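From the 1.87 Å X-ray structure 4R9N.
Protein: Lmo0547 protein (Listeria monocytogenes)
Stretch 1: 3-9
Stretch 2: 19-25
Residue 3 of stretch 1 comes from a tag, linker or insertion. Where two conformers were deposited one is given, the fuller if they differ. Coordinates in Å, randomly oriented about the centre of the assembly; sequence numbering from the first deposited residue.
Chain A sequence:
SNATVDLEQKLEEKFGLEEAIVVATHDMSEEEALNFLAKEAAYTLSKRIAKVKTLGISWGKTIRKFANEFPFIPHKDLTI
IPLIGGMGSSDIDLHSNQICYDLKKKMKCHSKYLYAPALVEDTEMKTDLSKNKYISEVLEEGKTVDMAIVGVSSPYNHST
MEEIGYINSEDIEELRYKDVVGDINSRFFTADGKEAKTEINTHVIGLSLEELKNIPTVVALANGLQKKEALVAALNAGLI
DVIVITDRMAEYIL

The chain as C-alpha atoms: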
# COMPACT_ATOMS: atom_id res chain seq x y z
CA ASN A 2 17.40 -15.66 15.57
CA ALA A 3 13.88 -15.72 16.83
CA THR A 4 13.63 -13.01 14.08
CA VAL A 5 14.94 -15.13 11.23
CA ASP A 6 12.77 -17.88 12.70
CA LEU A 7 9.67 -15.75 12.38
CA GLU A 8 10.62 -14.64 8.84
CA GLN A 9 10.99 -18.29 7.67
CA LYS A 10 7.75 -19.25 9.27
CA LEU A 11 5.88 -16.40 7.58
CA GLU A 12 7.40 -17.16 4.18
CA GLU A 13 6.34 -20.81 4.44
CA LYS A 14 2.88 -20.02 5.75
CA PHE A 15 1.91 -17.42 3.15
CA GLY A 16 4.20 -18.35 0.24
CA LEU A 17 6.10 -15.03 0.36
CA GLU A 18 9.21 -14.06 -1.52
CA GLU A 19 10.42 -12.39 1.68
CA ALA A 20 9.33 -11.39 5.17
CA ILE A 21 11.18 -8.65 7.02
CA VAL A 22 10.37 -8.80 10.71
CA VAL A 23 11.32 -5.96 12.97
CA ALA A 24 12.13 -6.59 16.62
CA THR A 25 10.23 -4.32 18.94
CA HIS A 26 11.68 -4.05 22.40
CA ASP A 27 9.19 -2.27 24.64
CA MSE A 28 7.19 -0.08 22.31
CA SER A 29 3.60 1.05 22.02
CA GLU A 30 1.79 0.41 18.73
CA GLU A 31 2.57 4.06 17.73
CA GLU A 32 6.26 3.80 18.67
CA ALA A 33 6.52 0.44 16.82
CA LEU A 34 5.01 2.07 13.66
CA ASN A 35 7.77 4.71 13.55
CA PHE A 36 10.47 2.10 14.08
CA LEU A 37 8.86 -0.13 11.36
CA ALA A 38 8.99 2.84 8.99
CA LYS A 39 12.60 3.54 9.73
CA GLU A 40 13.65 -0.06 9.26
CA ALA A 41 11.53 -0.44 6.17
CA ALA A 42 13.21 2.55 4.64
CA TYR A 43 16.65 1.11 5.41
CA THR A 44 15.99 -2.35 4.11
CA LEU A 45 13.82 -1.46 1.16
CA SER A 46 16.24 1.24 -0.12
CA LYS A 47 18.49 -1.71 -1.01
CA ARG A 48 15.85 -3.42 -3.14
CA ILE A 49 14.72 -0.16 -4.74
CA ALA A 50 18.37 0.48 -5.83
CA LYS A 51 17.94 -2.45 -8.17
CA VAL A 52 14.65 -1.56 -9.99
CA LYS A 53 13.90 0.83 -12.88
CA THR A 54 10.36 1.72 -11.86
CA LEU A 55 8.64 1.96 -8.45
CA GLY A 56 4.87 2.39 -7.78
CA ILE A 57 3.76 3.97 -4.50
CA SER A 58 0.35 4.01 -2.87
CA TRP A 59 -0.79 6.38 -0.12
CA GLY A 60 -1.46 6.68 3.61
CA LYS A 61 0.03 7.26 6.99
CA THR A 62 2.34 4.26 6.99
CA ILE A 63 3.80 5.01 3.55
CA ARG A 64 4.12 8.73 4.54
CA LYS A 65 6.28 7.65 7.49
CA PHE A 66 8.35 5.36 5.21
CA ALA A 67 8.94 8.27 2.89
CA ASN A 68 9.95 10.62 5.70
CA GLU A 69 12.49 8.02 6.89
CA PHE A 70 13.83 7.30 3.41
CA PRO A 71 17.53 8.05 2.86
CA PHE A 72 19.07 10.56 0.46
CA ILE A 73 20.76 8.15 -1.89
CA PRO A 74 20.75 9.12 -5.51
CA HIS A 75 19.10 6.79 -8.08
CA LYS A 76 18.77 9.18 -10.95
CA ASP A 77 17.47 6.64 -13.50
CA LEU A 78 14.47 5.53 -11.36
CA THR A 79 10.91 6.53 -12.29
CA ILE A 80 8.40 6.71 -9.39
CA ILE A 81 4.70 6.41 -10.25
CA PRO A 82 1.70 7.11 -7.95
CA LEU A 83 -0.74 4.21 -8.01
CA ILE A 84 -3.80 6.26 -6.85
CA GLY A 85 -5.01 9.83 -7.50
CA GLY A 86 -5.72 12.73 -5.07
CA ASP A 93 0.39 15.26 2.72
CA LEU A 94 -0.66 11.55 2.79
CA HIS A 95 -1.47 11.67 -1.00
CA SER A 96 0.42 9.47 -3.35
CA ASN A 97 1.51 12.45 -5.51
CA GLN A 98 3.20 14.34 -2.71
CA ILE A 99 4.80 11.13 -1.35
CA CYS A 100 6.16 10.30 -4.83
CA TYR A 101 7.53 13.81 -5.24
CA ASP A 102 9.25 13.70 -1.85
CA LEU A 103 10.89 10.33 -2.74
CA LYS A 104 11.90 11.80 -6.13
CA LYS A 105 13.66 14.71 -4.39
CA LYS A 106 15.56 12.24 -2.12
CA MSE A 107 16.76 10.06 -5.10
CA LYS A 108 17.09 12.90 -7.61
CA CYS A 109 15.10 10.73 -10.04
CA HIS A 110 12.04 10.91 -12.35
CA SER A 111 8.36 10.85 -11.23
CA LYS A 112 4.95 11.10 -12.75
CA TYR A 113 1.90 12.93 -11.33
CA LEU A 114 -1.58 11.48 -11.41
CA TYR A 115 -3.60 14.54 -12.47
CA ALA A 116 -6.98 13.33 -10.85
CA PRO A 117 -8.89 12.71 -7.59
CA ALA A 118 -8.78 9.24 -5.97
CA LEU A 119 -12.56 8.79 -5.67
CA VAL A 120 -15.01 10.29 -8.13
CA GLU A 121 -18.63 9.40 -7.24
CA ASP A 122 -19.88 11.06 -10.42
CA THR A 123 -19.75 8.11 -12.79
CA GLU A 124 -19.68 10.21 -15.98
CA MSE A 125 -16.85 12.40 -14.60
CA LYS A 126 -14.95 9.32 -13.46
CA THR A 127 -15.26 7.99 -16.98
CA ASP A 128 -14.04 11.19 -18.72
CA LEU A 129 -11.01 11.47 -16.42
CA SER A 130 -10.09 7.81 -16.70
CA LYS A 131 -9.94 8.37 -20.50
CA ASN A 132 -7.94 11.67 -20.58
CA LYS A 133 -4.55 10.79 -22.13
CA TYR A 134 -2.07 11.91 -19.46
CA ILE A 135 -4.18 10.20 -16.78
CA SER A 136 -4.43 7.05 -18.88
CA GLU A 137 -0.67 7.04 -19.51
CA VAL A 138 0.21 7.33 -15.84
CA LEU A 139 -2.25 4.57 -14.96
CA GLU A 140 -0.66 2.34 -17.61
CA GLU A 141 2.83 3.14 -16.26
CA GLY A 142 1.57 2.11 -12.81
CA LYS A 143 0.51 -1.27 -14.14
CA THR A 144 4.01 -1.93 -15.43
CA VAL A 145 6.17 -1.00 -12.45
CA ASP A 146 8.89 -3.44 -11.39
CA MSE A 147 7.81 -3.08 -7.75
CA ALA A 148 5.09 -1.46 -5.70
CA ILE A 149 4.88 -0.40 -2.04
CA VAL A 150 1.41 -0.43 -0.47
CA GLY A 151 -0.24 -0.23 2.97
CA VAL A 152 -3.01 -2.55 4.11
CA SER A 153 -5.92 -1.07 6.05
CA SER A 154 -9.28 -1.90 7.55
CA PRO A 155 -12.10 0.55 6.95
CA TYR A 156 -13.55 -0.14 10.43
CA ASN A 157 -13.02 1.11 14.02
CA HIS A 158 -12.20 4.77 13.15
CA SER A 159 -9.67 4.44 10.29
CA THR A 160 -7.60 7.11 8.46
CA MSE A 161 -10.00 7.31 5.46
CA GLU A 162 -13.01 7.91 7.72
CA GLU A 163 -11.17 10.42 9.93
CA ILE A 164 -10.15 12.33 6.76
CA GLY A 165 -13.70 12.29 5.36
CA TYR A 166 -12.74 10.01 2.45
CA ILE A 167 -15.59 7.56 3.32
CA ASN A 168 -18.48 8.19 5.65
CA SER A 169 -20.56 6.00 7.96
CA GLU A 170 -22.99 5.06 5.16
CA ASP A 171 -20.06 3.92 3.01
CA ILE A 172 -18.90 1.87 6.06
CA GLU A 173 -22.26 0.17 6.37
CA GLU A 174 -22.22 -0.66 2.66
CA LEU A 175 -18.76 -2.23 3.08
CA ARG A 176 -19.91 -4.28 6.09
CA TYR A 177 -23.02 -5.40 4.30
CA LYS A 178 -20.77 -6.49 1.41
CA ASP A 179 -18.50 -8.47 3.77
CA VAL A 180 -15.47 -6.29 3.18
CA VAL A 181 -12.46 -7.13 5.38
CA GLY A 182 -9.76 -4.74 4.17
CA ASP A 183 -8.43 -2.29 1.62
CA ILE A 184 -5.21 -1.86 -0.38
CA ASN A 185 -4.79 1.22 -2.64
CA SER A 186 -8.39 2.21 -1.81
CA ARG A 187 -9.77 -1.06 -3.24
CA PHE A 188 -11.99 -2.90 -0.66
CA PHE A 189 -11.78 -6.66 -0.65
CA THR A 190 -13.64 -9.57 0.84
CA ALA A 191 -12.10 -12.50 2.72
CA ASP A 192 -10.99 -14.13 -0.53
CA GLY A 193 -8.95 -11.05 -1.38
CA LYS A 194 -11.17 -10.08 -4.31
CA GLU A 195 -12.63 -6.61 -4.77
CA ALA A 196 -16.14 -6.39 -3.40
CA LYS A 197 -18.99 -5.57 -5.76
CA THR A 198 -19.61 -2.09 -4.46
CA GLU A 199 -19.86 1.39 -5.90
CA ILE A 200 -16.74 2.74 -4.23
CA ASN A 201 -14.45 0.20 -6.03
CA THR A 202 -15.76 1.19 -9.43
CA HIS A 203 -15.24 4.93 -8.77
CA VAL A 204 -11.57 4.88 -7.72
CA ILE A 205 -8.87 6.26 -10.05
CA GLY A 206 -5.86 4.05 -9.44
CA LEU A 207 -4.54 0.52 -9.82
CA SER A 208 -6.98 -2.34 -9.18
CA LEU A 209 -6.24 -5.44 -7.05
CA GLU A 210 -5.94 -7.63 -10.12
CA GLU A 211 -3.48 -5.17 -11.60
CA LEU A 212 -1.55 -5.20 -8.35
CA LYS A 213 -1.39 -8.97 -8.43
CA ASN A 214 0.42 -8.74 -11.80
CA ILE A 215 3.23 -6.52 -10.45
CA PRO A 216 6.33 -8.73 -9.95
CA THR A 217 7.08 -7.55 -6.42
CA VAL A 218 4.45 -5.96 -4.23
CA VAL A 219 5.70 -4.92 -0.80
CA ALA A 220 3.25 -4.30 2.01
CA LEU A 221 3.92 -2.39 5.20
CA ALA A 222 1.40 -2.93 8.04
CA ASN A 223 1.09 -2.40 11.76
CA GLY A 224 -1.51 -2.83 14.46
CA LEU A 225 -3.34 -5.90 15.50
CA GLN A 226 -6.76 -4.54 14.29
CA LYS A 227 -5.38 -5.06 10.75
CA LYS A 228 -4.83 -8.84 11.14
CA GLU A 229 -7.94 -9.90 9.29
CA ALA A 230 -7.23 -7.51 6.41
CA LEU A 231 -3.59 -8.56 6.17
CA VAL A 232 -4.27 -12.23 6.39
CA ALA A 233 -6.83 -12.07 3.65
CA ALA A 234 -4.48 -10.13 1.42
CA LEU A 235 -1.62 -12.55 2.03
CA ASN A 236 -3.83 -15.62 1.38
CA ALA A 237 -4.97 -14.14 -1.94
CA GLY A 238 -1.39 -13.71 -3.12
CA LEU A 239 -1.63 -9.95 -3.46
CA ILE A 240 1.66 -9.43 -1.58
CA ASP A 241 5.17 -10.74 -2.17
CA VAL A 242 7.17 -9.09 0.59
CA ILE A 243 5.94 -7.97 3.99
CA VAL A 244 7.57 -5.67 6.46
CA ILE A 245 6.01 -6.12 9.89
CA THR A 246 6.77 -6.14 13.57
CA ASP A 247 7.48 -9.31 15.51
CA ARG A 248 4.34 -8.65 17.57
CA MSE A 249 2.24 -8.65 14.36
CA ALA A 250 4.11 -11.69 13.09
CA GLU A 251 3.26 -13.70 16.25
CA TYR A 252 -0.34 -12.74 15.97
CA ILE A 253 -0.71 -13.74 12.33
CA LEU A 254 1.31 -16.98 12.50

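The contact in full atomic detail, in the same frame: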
# COMPACT_ATOMS: atom_id res chain seq x y z
N ALA A 3 15.33 -15.70 16.81
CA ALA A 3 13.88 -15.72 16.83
C ALA A 3 13.41 -14.93 15.59
O ALA A 3 12.50 -15.37 14.92
CB ALA A 3 13.33 -15.14 18.11
N THR A 4 14.05 -13.81 15.26
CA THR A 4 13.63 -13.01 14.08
C THR A 4 13.67 -13.73 12.73
O THR A 4 12.72 -13.67 11.94
CB THR A 4 14.46 -11.71 13.92
OG1 THR A 4 14.44 -10.98 15.14
CG2 THR A 4 13.88 -10.84 12.81
N VAL A 5 14.80 -14.35 12.45
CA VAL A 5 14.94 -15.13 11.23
C VAL A 5 13.95 -16.29 11.28
O VAL A 5 13.37 -16.66 10.27
CB VAL A 5 16.37 -15.66 11.02
CG1 VAL A 5 16.47 -16.38 9.69
CG2 VAL A 5 17.38 -14.51 11.05
N ASP A 6 13.76 -16.83 12.48
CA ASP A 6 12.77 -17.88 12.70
C ASP A 6 11.42 -17.41 12.27
O ASP A 6 10.75 -18.16 11.59
CB ASP A 6 12.64 -18.28 14.19
CG ASP A 6 13.66 -19.30 14.63
OD1 ASP A 6 14.62 -19.55 13.86
OD2 ASP A 6 13.48 -19.86 15.76
N LEU A 7 10.99 -16.23 12.75
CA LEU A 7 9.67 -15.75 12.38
C LEU A 7 9.57 -15.49 10.88
O LEU A 7 8.52 -15.76 10.29
CB LEU A 7 9.22 -14.53 13.18
CG LEU A 7 8.94 -14.73 14.66
CD1 LEU A 7 8.87 -13.43 15.44
CD2 LEU A 7 7.64 -15.51 14.82
N GLU A 8 10.62 -14.95 10.27
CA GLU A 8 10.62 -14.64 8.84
C GLU A 8 10.40 -15.91 8.00
O GLU A 8 9.51 -15.96 7.18
CB GLU A 8 11.90 -13.92 8.42
CG GLU A 8 12.03 -12.55 9.06
CD GLU A 8 13.37 -11.85 8.84
OE1 GLU A 8 14.39 -12.53 8.56
OE2 GLU A 8 13.40 -10.59 8.99
N GLN A 9 11.17 -16.95 8.27
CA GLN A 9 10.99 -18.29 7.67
C GLN A 9 9.60 -18.80 7.79
O GLN A 9 9.01 -19.31 6.86
CB GLN A 9 11.88 -19.31 8.39
CG GLN A 9 13.34 -19.19 8.04
CD GLN A 9 14.13 -20.45 8.39
OE1 GLN A 9 14.27 -20.82 9.55
NE2 GLN A 9 14.66 -21.11 7.36
N GLU A 19 9.66 -12.80 0.52
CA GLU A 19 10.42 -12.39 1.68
C GLU A 19 9.56 -11.79 2.78
O GLU A 19 8.59 -11.08 2.51
CB GLU A 19 11.52 -11.39 1.31
CG GLU A 19 12.44 -11.08 2.50
CD GLU A 19 13.55 -10.08 2.23
OE1 GLU A 19 13.54 -9.41 1.17
OE2 GLU A 19 14.50 -9.97 3.09
N ALA A 20 9.93 -12.04 4.02
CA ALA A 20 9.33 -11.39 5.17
C ALA A 20 10.43 -10.69 5.96
O ALA A 20 11.46 -11.31 6.26
CB ALA A 20 8.52 -12.38 6.01
N ILE A 21 10.26 -9.40 6.21
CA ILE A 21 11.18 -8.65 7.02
C ILE A 21 10.51 -8.33 8.36
O ILE A 21 9.44 -7.68 8.39
CB ILE A 21 11.53 -7.35 6.31
CG1 ILE A 21 12.23 -7.67 4.97
CG2 ILE A 21 12.38 -6.51 7.25
CD1 ILE A 21 12.02 -6.59 3.90
N VAL A 22 11.03 -8.91 9.44
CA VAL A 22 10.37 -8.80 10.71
C VAL A 22 11.25 -7.95 11.59
O VAL A 22 12.44 -8.24 11.77
CB VAL A 22 10.14 -10.16 11.43
CG1 VAL A 22 9.48 -9.91 12.75
CG2 VAL A 22 9.24 -11.06 10.62
N VAL A 23 10.62 -6.98 12.23
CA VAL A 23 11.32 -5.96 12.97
C VAL A 23 11.13 -6.22 14.44
O VAL A 23 10.01 -6.37 14.88
CB VAL A 23 10.76 -4.57 12.53
CG1 VAL A 23 11.14 -3.50 13.49
CG2 VAL A 23 11.25 -4.24 11.11
N ALA A 24 12.21 -6.28 15.21
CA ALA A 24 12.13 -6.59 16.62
C ALA A 24 11.76 -5.36 17.40
O ALA A 24 12.45 -4.37 17.34
CB ALA A 24 13.46 -7.14 17.14
N THR A 25 10.65 -5.42 18.11
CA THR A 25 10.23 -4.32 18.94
C THR A 25 10.69 -4.68 20.35
O THR A 25 10.56 -5.83 20.79
CB THR A 25 8.71 -4.17 18.95
OG1 THR A 25 8.11 -5.42 19.30
CG2 THR A 25 8.17 -3.74 17.58

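Residues 3-9 form a helix that continues later in the chain, and residues 19-23 form a strand that gives way to loop at Ala 24. The two run roughly antiparallel, their N-to-C directions 144° apart, with axes approaching to 7.6 Å. The helix holds its own shape through i to i+4 hydrogen bonds, such as Glu 8 N to Thr 4 O at 3.0 Å. The backbones come nearest where Glu 8 CA lies 5.1 Å from Ala 20 CA.

The strand's alternation decides which side chains point toward the helix. Ala 20 and Val 22 point their CB atoms toward it, whereas Ile 21 and Val 23 point away. Where the CA atoms come nearest, Ala 20 presents only a methyl, its CB 3.9 Å from Glu 8 O and 4.4 Å from Glu 8 CB. On the helix, Thr 4 and Leu 7 point toward the strand, and Glu 8, one residue on from Leu 7, leaves sideways but reaches it with its end.

Glu 8 supplies the one hydrogen bond between the stretches. Its CB leaves the helix sideways, but chi1 m with chi2 t carries the carboxylate to the strand, where Val 22 N donates to Glu 8 OE2 at 2.9 Å and a nearly straight 171°. A charged side chain thus satisfies a backbone amide. Its aliphatic part also packs, with Glu 8 CG 3.5 Å from Val 22 CG2.

Val 22, buried and branched at CB, also receives Leu 7, whose CB lies 4.3 Å from Val 22 CG2 in a purely apolar contact. Thr 4 offers its methyl to the same residue: Thr 4 CG2 is 4.0 Å from Val 22 CB and only 3.1 Å from Val 22 O, a tight contact rather than a hydrogen bond. In the loop that follows the strand, Thr 4 OG1 lies 4.4 Å from Ala 24 CB.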